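Local coordinates for protein pyridoxine 4-oxidase (PDB 4HA6) that oxidises pyridoxine at its 4-hydroxymethyl group with the help of bound FAD, as a flavoprotein of the GMC oxidoreductase family, at residues Y92-P97 with D132-K137; P119-I124 with I489-L494; E170-G175 with M317-A322. All coordinates share one frame; numbering follows the deposited sequence.

Contact 1. Residues Y92-P97 with D132-K137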
# COMPACT_ATOMS: atom_id res chain seq x y z
N TYR A 92 0.83 -2.32 -10.15
CA TYR A 92 1.34 -3.59 -9.61
C TYR A 92 2.87 -3.60 -9.65
O TYR A 92 3.48 -3.70 -10.73
CB TYR A 92 0.79 -4.77 -10.41
CG TYR A 92 1.14 -6.13 -9.84
CD1 TYR A 92 0.41 -6.67 -8.77
CD2 TYR A 92 2.19 -6.87 -10.36
CE1 TYR A 92 0.73 -7.92 -8.25
CE2 TYR A 92 2.52 -8.13 -9.84
CZ TYR A 92 1.79 -8.64 -8.79
OH TYR A 92 2.13 -9.87 -8.29
N MET A 93 3.48 -3.50 -8.47
CA MET A 93 4.94 -3.52 -8.34
C MET A 93 5.30 -4.51 -7.24
O MET A 93 4.98 -4.27 -6.07
CB MET A 93 5.46 -2.13 -7.92
CG MET A 93 5.46 -1.06 -9.01
SD MET A 93 3.83 -0.36 -9.42
CE MET A 93 4.37 1.23 -10.07
N ARG A 94 5.97 -5.61 -7.57
CA ARG A 94 6.38 -6.57 -6.55
C ARG A 94 7.29 -5.92 -5.51
O ARG A 94 7.14 -6.13 -4.31
CB ARG A 94 7.13 -7.75 -7.17
CG ARG A 94 6.33 -8.66 -8.07
CD ARG A 94 7.28 -9.69 -8.70
NE ARG A 94 6.54 -10.72 -9.43
CZ ARG A 94 7.11 -11.73 -10.08
NH1 ARG A 94 8.43 -11.85 -10.11
NH2 ARG A 94 6.35 -12.61 -10.72
N GLY A 95 8.22 -5.10 -5.99
CA GLY A 95 9.27 -4.59 -5.14
C GLY A 95 10.58 -5.11 -5.70
O GLY A 95 10.58 -5.85 -6.69
N HIS A 96 11.70 -4.73 -5.08
CA HIS A 96 13.03 -5.15 -5.51
C HIS A 96 13.54 -6.22 -4.56
O HIS A 96 13.28 -6.14 -3.36
CB HIS A 96 13.96 -3.94 -5.49
CG HIS A 96 15.35 -4.24 -5.95
ND1 HIS A 96 16.36 -4.64 -5.09
CD2 HIS A 96 15.91 -4.21 -7.19
CE1 HIS A 96 17.47 -4.82 -5.77
NE2 HIS A 96 17.23 -4.58 -7.05
N PRO A 97 14.27 -7.23 -5.08
CA PRO A 97 14.76 -8.34 -4.25
C PRO A 97 15.43 -7.91 -2.95
O PRO A 97 15.24 -8.56 -1.91
CB PRO A 97 15.81 -9.00 -5.16
CG PRO A 97 15.23 -8.81 -6.55
CD PRO A 97 14.59 -7.41 -6.51
N ASP A 132 7.98 -17.39 -18.45
CA ASP A 132 9.40 -17.07 -18.56
C ASP A 132 10.17 -17.53 -17.33
O ASP A 132 11.36 -17.24 -17.18
CB ASP A 132 9.63 -15.57 -18.79
CG ASP A 132 9.03 -14.69 -17.69
OD1 ASP A 132 8.51 -15.22 -16.68
OD2 ASP A 132 9.08 -13.44 -17.85
N GLY A 133 9.48 -18.21 -16.42
CA GLY A 133 10.10 -18.63 -15.18
C GLY A 133 10.20 -17.53 -14.13
O GLY A 133 10.65 -17.77 -13.01
N ILE A 134 9.77 -16.32 -14.48
CA ILE A 134 9.83 -15.18 -13.56
C ILE A 134 8.44 -14.63 -13.21
O ILE A 134 8.09 -14.45 -12.04
CB ILE A 134 10.70 -14.03 -14.12
CG1 ILE A 134 12.14 -14.52 -14.32
CG2 ILE A 134 10.68 -12.84 -13.18
CD1 ILE A 134 13.01 -13.61 -15.17
N HIS A 135 7.64 -14.36 -14.24
CA HIS A 135 6.31 -13.84 -14.03
C HIS A 135 5.30 -14.99 -14.01
O HIS A 135 5.56 -16.08 -14.56
CB HIS A 135 5.96 -12.80 -15.09
CG HIS A 135 6.90 -11.64 -15.13
ND1 HIS A 135 8.02 -11.60 -15.95
CD2 HIS A 135 6.91 -10.47 -14.44
CE1 HIS A 135 8.66 -10.47 -15.76
NE2 HIS A 135 8.01 -9.76 -14.86
N GLY A 136 4.15 -14.77 -13.38
CA GLY A 136 3.16 -15.83 -13.21
C GLY A 136 2.24 -16.00 -14.40
O GLY A 136 1.93 -15.06 -15.12
N LYS A 137 1.78 -17.23 -14.60
CA LYS A 137 0.83 -17.52 -15.65
C LYS A 137 -0.37 -18.22 -15.04
O LYS A 137 -0.21 -19.17 -14.26
CB LYS A 137 1.47 -18.41 -16.71
CG LYS A 137 0.47 -19.04 -17.69
CD LYS A 137 1.16 -19.98 -18.69
CE LYS A 137 0.14 -20.73 -19.56
NZ LYS A 137 -0.71 -19.80 -20.36
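R94 reaches out of the loop before helix 97-107 and grips one backbone oxygen, I134 O, end-on with both terminal nitrogens. The stronger bond runs from NH2 of R94 to I134 O at 2.9 Å and is nearly straight (161°); that from NH1 of R94 to the same oxygen is longer, 3.3 Å, and more bent. I134 O lies in the guanidinium plane, while both nitrogens come to it from the same face of its carbonyl plane. The arm is extended from CG to NE, which carries the charge right across to the other loop. Above one face of the guanidinium sits CD2 of H135, and E125 forms a salt bridge to R94 NH2, while L118 and F121 pack on the side chain.

That is the tight, buried half. Toward solvent the contact thins to CG2 of I134, 3.9 Å from R94 NH1, and then to the exposed D132-G133 turn. D132 shapes this turn: OD1 takes the amides of I134 and H135, an Asx turn and Asx motif, and OD2 accepts from H135 ND1 at 2.8 Å in the ring plane. A leucine in place of R94 would probably leave E125 without its positive mate and I134 O with Q122 alone. The chemistry is thus that of a buried arginine, its charge probably balanced by E125, tying two irregular loops together.

Contact 2. Residues P119-I124 with I489-L494. With FAD (flavin-adenine dinucleotide), chain B.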
# COMPACT_ATOMS: atom_id res chain seq x y z
N PRO A 119 7.83 -18.08 -6.38
CA PRO A 119 6.66 -18.93 -6.70
C PRO A 119 5.35 -18.39 -6.13
O PRO A 119 4.29 -18.75 -6.62
CB PRO A 119 6.99 -20.26 -6.01
CG PRO A 119 8.44 -20.23 -5.73
CD PRO A 119 8.80 -18.79 -5.53
N VAL A 120 5.43 -17.56 -5.08
CA VAL A 120 4.22 -16.98 -4.49
C VAL A 120 3.64 -15.90 -5.40
O VAL A 120 2.44 -15.92 -5.72
CB VAL A 120 4.47 -16.44 -3.06
CG1 VAL A 120 3.30 -15.59 -2.56
CG2 VAL A 120 4.75 -17.60 -2.08
N PHE A 121 4.48 -14.95 -5.83
CA PHE A 121 4.06 -13.94 -6.80
C PHE A 121 3.49 -14.63 -8.05
O PHE A 121 2.39 -14.31 -8.50
CB PHE A 121 5.25 -13.05 -7.19
CG PHE A 121 5.57 -11.99 -6.17
CD1 PHE A 121 6.86 -11.86 -5.67
CD2 PHE A 121 4.59 -11.10 -5.74
CE1 PHE A 121 7.17 -10.89 -4.74
CE2 PHE A 121 4.90 -10.12 -4.80
CZ PHE A 121 6.19 -10.02 -4.30
N GLN A 122 4.23 -15.60 -8.58
CA GLN A 122 3.78 -16.35 -9.74
C GLN A 122 2.41 -17.01 -9.57
O GLN A 122 1.61 -17.04 -10.50
CB GLN A 122 4.84 -17.39 -10.14
CG GLN A 122 6.17 -16.78 -10.58
CD GLN A 122 7.28 -17.80 -10.65
OE1 GLN A 122 7.07 -18.97 -10.38
NE2 GLN A 122 8.49 -17.35 -11.00
N ALA A 123 2.13 -17.57 -8.38
CA ALA A 123 0.81 -18.15 -8.12
C ALA A 123 -0.30 -17.09 -8.15
O ALA A 123 -1.46 -17.38 -8.48
CB ALA A 123 0.79 -18.89 -6.79
N ILE A 124 0.07 -15.86 -7.81
CA ILE A 124 -0.91 -14.78 -7.76
C ILE A 124 -1.20 -14.22 -9.15
O ILE A 124 -2.35 -13.89 -9.48
CB ILE A 124 -0.41 -13.66 -6.83
CG1 ILE A 124 -0.66 -14.05 -5.37
CG2 ILE A 124 -1.08 -12.33 -7.17
CD1 ILE A 124 0.20 -13.30 -4.37
N ILE A 489 2.82 -1.08 -2.57
CA ILE A 489 2.92 -2.26 -1.72
C ILE A 489 1.83 -3.33 -1.87
O ILE A 489 1.84 -4.33 -1.15
CB ILE A 489 2.91 -1.85 -0.24
CG1 ILE A 489 1.57 -1.19 0.13
CG2 ILE A 489 4.09 -0.93 0.09
CD1 ILE A 489 1.47 -0.81 1.61
N HIS A 490 0.86 -3.12 -2.76
CA HIS A 490 -0.25 -4.06 -2.84
C HIS A 490 0.24 -5.47 -3.21
O HIS A 490 -0.23 -6.46 -2.64
CB HIS A 490 -1.32 -3.55 -3.83
CG HIS A 490 -2.58 -4.35 -3.85
ND1 HIS A 490 -3.09 -4.91 -5.00
CD2 HIS A 490 -3.46 -4.65 -2.86
CE1 HIS A 490 -4.22 -5.53 -4.73
NE2 HIS A 490 -4.48 -5.39 -3.44
N ALA A 491 1.19 -5.57 -4.13
CA ALA A 491 1.70 -6.89 -4.53
C ALA A 491 2.26 -7.61 -3.30
O ALA A 491 2.05 -8.81 -3.10
CB ALA A 491 2.78 -6.76 -5.60
N ALA A 492 2.97 -6.85 -2.47
CA ALA A 492 3.59 -7.37 -1.25
C ALA A 492 2.56 -7.83 -0.23
O ALA A 492 2.73 -8.87 0.43
CB ALA A 492 4.51 -6.33 -0.63
N VAL A 493 1.50 -7.04 -0.06
CA VAL A 493 0.43 -7.43 0.87
C VAL A 493 -0.19 -8.74 0.39
O VAL A 493 -0.52 -9.63 1.20
CB VAL A 493 -0.69 -6.37 0.92
CG1 VAL A 493 -1.80 -6.82 1.86
CG2 VAL A 493 -0.13 -5.01 1.36
N LEU A 494 -0.34 -8.88 -0.92
CA LEU A 494 -0.94 -10.08 -1.48
C LEU A 494 0.03 -11.25 -1.32
O LEU A 494 -0.37 -12.35 -0.93
CB LEU A 494 -1.36 -9.87 -2.94
CG LEU A 494 -2.44 -8.80 -3.21
CD1 LEU A 494 -2.57 -8.58 -4.71
CD2 LEU A 494 -3.79 -9.18 -2.62
PA FAD B . -6.99 -3.02 3.22
O1A FAD B . -7.02 -3.50 1.77
O2A FAD B . -7.09 -1.55 3.49
O5B FAD B . -8.19 -3.79 3.99
C5B FAD B . -8.65 -3.46 5.29
C4B FAD B . -10.10 -3.92 5.33
O4B FAD B . -10.53 -4.25 6.66
C3B FAD B . -11.03 -2.82 4.83
O3B FAD B . -11.96 -3.44 3.92
C2B FAD B . -11.74 -2.32 6.09
O2B FAD B . -13.07 -1.84 5.79
C1B FAD B . -11.74 -3.55 6.98
N9A FAD B . -11.71 -3.28 8.45
C8A FAD B . -10.95 -2.37 9.09
N7A FAD B . -11.17 -2.42 10.43
C5A FAD B . -12.10 -3.37 10.67
C6A FAD B . -12.78 -3.93 11.87
N6A FAD B . -12.50 -3.47 13.13
N1A FAD B . -13.69 -4.93 11.67
C2A FAD B . -13.96 -5.41 10.44
N3A FAD B . -13.37 -4.94 9.32
C4A FAD B . -12.45 -3.94 9.36
N1 FAD B . -0.95 -0.13 -3.83
C2 FAD B . -0.34 -0.54 -4.96
O2 FAD B . 0.45 -1.50 -4.89
N3 FAD B . -0.54 0.07 -6.15
C4 FAD B . -1.37 1.11 -6.29
O4 FAD B . -1.53 1.68 -7.40
C4X FAD B . -2.08 1.62 -5.09
N5 FAD B . -2.92 2.67 -5.14
C5X FAD B . -3.56 3.10 -4.03
C6 FAD B . -4.44 4.18 -4.10
C7 FAD B . -5.11 4.62 -2.96
C7M FAD B . -6.05 5.79 -3.05
C8 FAD B . -4.90 3.92 -1.66
C8M FAD B . -5.62 4.40 -0.43
C9 FAD B . -4.03 2.84 -1.58
C9A FAD B . -3.35 2.41 -2.73
N10 FAD B . -2.47 1.32 -2.66
C10 FAD B . -1.81 0.90 -3.83
C1' FAD B . -2.24 0.64 -1.38
C2' FAD B . -2.93 -0.71 -1.30
O2' FAD B . -4.28 -0.61 -1.76
C3' FAD B . -2.90 -1.14 0.17
O3' FAD B . -1.54 -1.05 0.64
C4' FAD B . -3.43 -2.55 0.36
O4' FAD B . -4.76 -2.59 -0.18
C5' FAD B . -3.42 -2.96 1.84
O5' FAD B . -4.31 -4.06 2.00
P FAD B . -4.62 -4.62 3.46
O1P FAD B . -5.26 -6.01 3.38
O2P FAD B . -3.41 -4.42 4.35
O3P FAD B . -5.70 -3.57 3.99
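The backbone N of H490 gives a hydrogen bond of 2.7 Å to O2 of FAD, the shortest polar link here, at 151°. It comes from the first turn of the helix starting at H490, so the helix N terminus faces the flavin pyrimidine carbonyl and would probably help stabilise negative charge building up at N1 and O2 on reduction. CB of H490 lies close to the same oxygen, and V493 and I489 line the ribityl and phosphate part of the cofactor.

The flank of this helix turned to segment 119-124 is met by hydrocarbon groups that pack on its backbone and on two CB atoms. F121 brings its ring edge to the backbone: CE2 of F121 is 3.6 Å from A491 O, which lies near the ring plane, and 4.1 Å from CB of A491. The ring is therefore presented edge-on rather than laid flat over the helix. One turn further on, I124 does the same with an aliphatic tip, its CD1 3.6 Å from L494 O and 4.0 Å from CB of L494. CG1 of I124 stands anti to the carbonyl carbon (chi1 -79°), and the extended chain beyond it sends CD1 to that spot. L494 in turn lays CD1 over one face of the H490 imidazole, toward its rim and 3.4 Å above the plane, which links the packing to the residue whose amide meets the flavin.

The two helix segments run almost perpendicular, at 101°, with axes 10.5 Å apart. Y92 and R94 also pack on F121, L141 of strand 141-142 covers both I124 and L494, and on the cofactor side helix 11-20 meets L494 through S11 and L15 and V493 through A12.

Contact 3. Residues E170-G175 with M317-A322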
# COMPACT_ATOMS: atom_id res chain seq x y z
N GLU A 170 10.35 -4.12 -19.12
CA GLU A 170 8.97 -4.51 -19.37
C GLU A 170 8.25 -4.71 -18.04
O GLU A 170 8.12 -5.85 -17.56
CB GLU A 170 8.91 -5.81 -20.16
CG GLU A 170 9.20 -5.71 -21.64
CD GLU A 170 8.65 -6.93 -22.36
OE1 GLU A 170 9.34 -7.96 -22.38
OE2 GLU A 170 7.50 -6.86 -22.85
N GLY A 171 7.78 -3.62 -17.45
CA GLY A 171 7.20 -3.68 -16.11
C GLY A 171 8.33 -3.69 -15.10
O GLY A 171 9.50 -3.76 -15.48
N HIS A 172 7.98 -3.63 -13.81
CA HIS A 172 8.97 -3.45 -12.76
C HIS A 172 9.28 -4.74 -12.02
O HIS A 172 9.94 -4.70 -11.00
CB HIS A 172 8.44 -2.45 -11.72
CG HIS A 172 8.34 -1.05 -12.23
ND1 HIS A 172 7.13 -0.45 -12.49
CD2 HIS A 172 9.30 -0.15 -12.53
CE1 HIS A 172 7.35 0.78 -12.94
NE2 HIS A 172 8.65 0.99 -12.98
N ASN A 173 8.82 -5.87 -12.55
CA ASN A 173 8.65 -7.04 -11.70
C ASN A 173 9.59 -8.22 -11.95
O ASN A 173 9.44 -9.29 -11.34
CB ASN A 173 7.17 -7.45 -11.73
CG ASN A 173 6.28 -6.33 -11.20
OD1 ASN A 173 6.58 -5.73 -10.16
ND2 ASN A 173 5.23 -5.98 -11.94
N SER A 174 10.57 -8.02 -12.82
CA SER A 174 11.46 -9.09 -13.21
C SER A 174 12.53 -9.36 -12.16
O SER A 174 13.25 -10.35 -12.25
CB SER A 174 12.15 -8.75 -14.51
OG SER A 174 13.23 -7.87 -14.25
N GLY A 175 12.61 -8.51 -11.14
CA GLY A 175 13.73 -8.54 -10.22
C GLY A 175 14.63 -7.35 -10.49
O GLY A 175 15.46 -6.97 -9.65
N MET A 317 6.23 5.17 -13.34
CA MET A 317 7.24 5.44 -12.32
C MET A 317 8.59 5.06 -12.88
O MET A 317 8.73 3.98 -13.48
CB MET A 317 7.03 4.58 -11.08
CG MET A 317 5.73 4.81 -10.36
SD MET A 317 5.59 6.54 -10.02
CE MET A 317 4.27 6.90 -11.19
N ALA A 318 9.58 5.92 -12.66
CA ALA A 318 10.96 5.57 -12.99
C ALA A 318 11.74 5.50 -11.68
O ALA A 318 12.03 6.54 -11.08
CB ALA A 318 11.57 6.61 -13.91
N TYR A 319 12.07 4.29 -11.24
CA TYR A 319 12.92 4.10 -10.06
C TYR A 319 14.38 4.16 -10.47
O TYR A 319 14.74 3.74 -11.58
CB TYR A 319 12.60 2.75 -9.40
CG TYR A 319 11.15 2.68 -9.02
CD1 TYR A 319 10.72 3.20 -7.81
CD2 TYR A 319 10.20 2.14 -9.89
CE1 TYR A 319 9.38 3.16 -7.45
CE2 TYR A 319 8.85 2.10 -9.54
CZ TYR A 319 8.45 2.63 -8.31
OH TYR A 319 7.12 2.63 -7.92
N MET A 320 15.24 4.66 -9.58
CA MET A 320 16.65 4.83 -9.93
C MET A 320 17.50 5.03 -8.68
O MET A 320 16.99 5.17 -7.56
CB MET A 320 16.81 6.01 -10.90
CG MET A 320 16.39 7.36 -10.30
SD MET A 320 16.08 8.69 -11.51
CE MET A 320 14.42 8.27 -12.06
N ARG A 321 18.82 5.06 -8.87
CA ARG A 321 19.69 5.39 -7.77
C ARG A 321 19.63 6.90 -7.61
O ARG A 321 19.26 7.62 -8.55
CB ARG A 321 21.12 4.89 -8.05
CG ARG A 321 21.22 3.37 -8.26
CD ARG A 321 20.92 2.58 -6.97
NE ARG A 321 21.99 2.74 -6.00
CZ ARG A 321 22.01 2.17 -4.80
NH1 ARG A 321 21.00 1.40 -4.41
NH2 ARG A 321 23.04 2.39 -3.99
N ALA A 322 19.96 7.39 -6.43
CA ALA A 322 19.88 8.82 -6.16
C ALA A 322 20.99 9.65 -6.82
O ALA A 322 20.85 10.86 -6.95
CB ALA A 322 19.85 9.08 -4.68
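H172 sits in an irregular loop and faces the end of strand 314-320 across a gap of 8.9 Å between its CA and that of Y319, so the backbones stand well apart and side chains must bridge them. The imidazole of H172 does most of this. CG of H172 is anti to the carbonyl carbon (chi1 -69°), which swings the ring toward the strand, where NE2 gives a hydrogen bond of 3.0 Å to M317 O. The bond is bent, 141° at the hydrogen. The oxygen stays close to the imidazole plane, whereas NE2 approaches from above the carbonyl plane and not on a lone pair.

Against one face of the same imidazole stands Y319, edge first. This is a T-shaped stack, with ring centroids 5.0 Å apart and planes at 85°. CD2 and CE2 of Y319 do the touching: Y319 CD2 lies 3.6 Å from H172 CD2, and Y319 CE2, set toward the rim of the imidazole, is as close to H172 NE2. The hydrogen bond at its edge and the tyrosine against its face together probably keep the H172 ring from turning. M317 adds a lighter touch: its CB is 4.2 Å from CE1 of H172, while its sulfur end turns off in another direction.

All three touching residues are buried. T181 and N183 also pack on H172, and N183 takes the backbone N of M317. Beside it in the sheet, V334 of the paired strand 333-338 meets both M317 and Y319, and P488 lies against Y319. The strand belongs to the antiparallel sheet of the substrate-binding domain typical of GMC oxidoreductases. The nearest atoms of the M317 side chain and the bound pyridoxamine are about 5 Å apart, so the contact joins a surrounding loop to a strand beside the substrate site.

Overall arrangement
From the N terminus, contact 1 comes first, linking the loop at 92-97 to the one at 132-137 and closing a short excursion that includes helices 97-107 and 114-124. Contact 2 starts within that excursion, at 119-124, and ends at 489-494, so the two cross; they touch where Q122 meets I134 O and where F121 packs on R94. Contact 3 follows contact 1 in series and lies wholly within the long span closed by contact 2. N173 bonds to the backbone of Y92 and R94, bringing contact 3 against contact 1. Together they join the FAD-binding C-terminal helix, the loops beside it and the antiparallel sheet near the substrate.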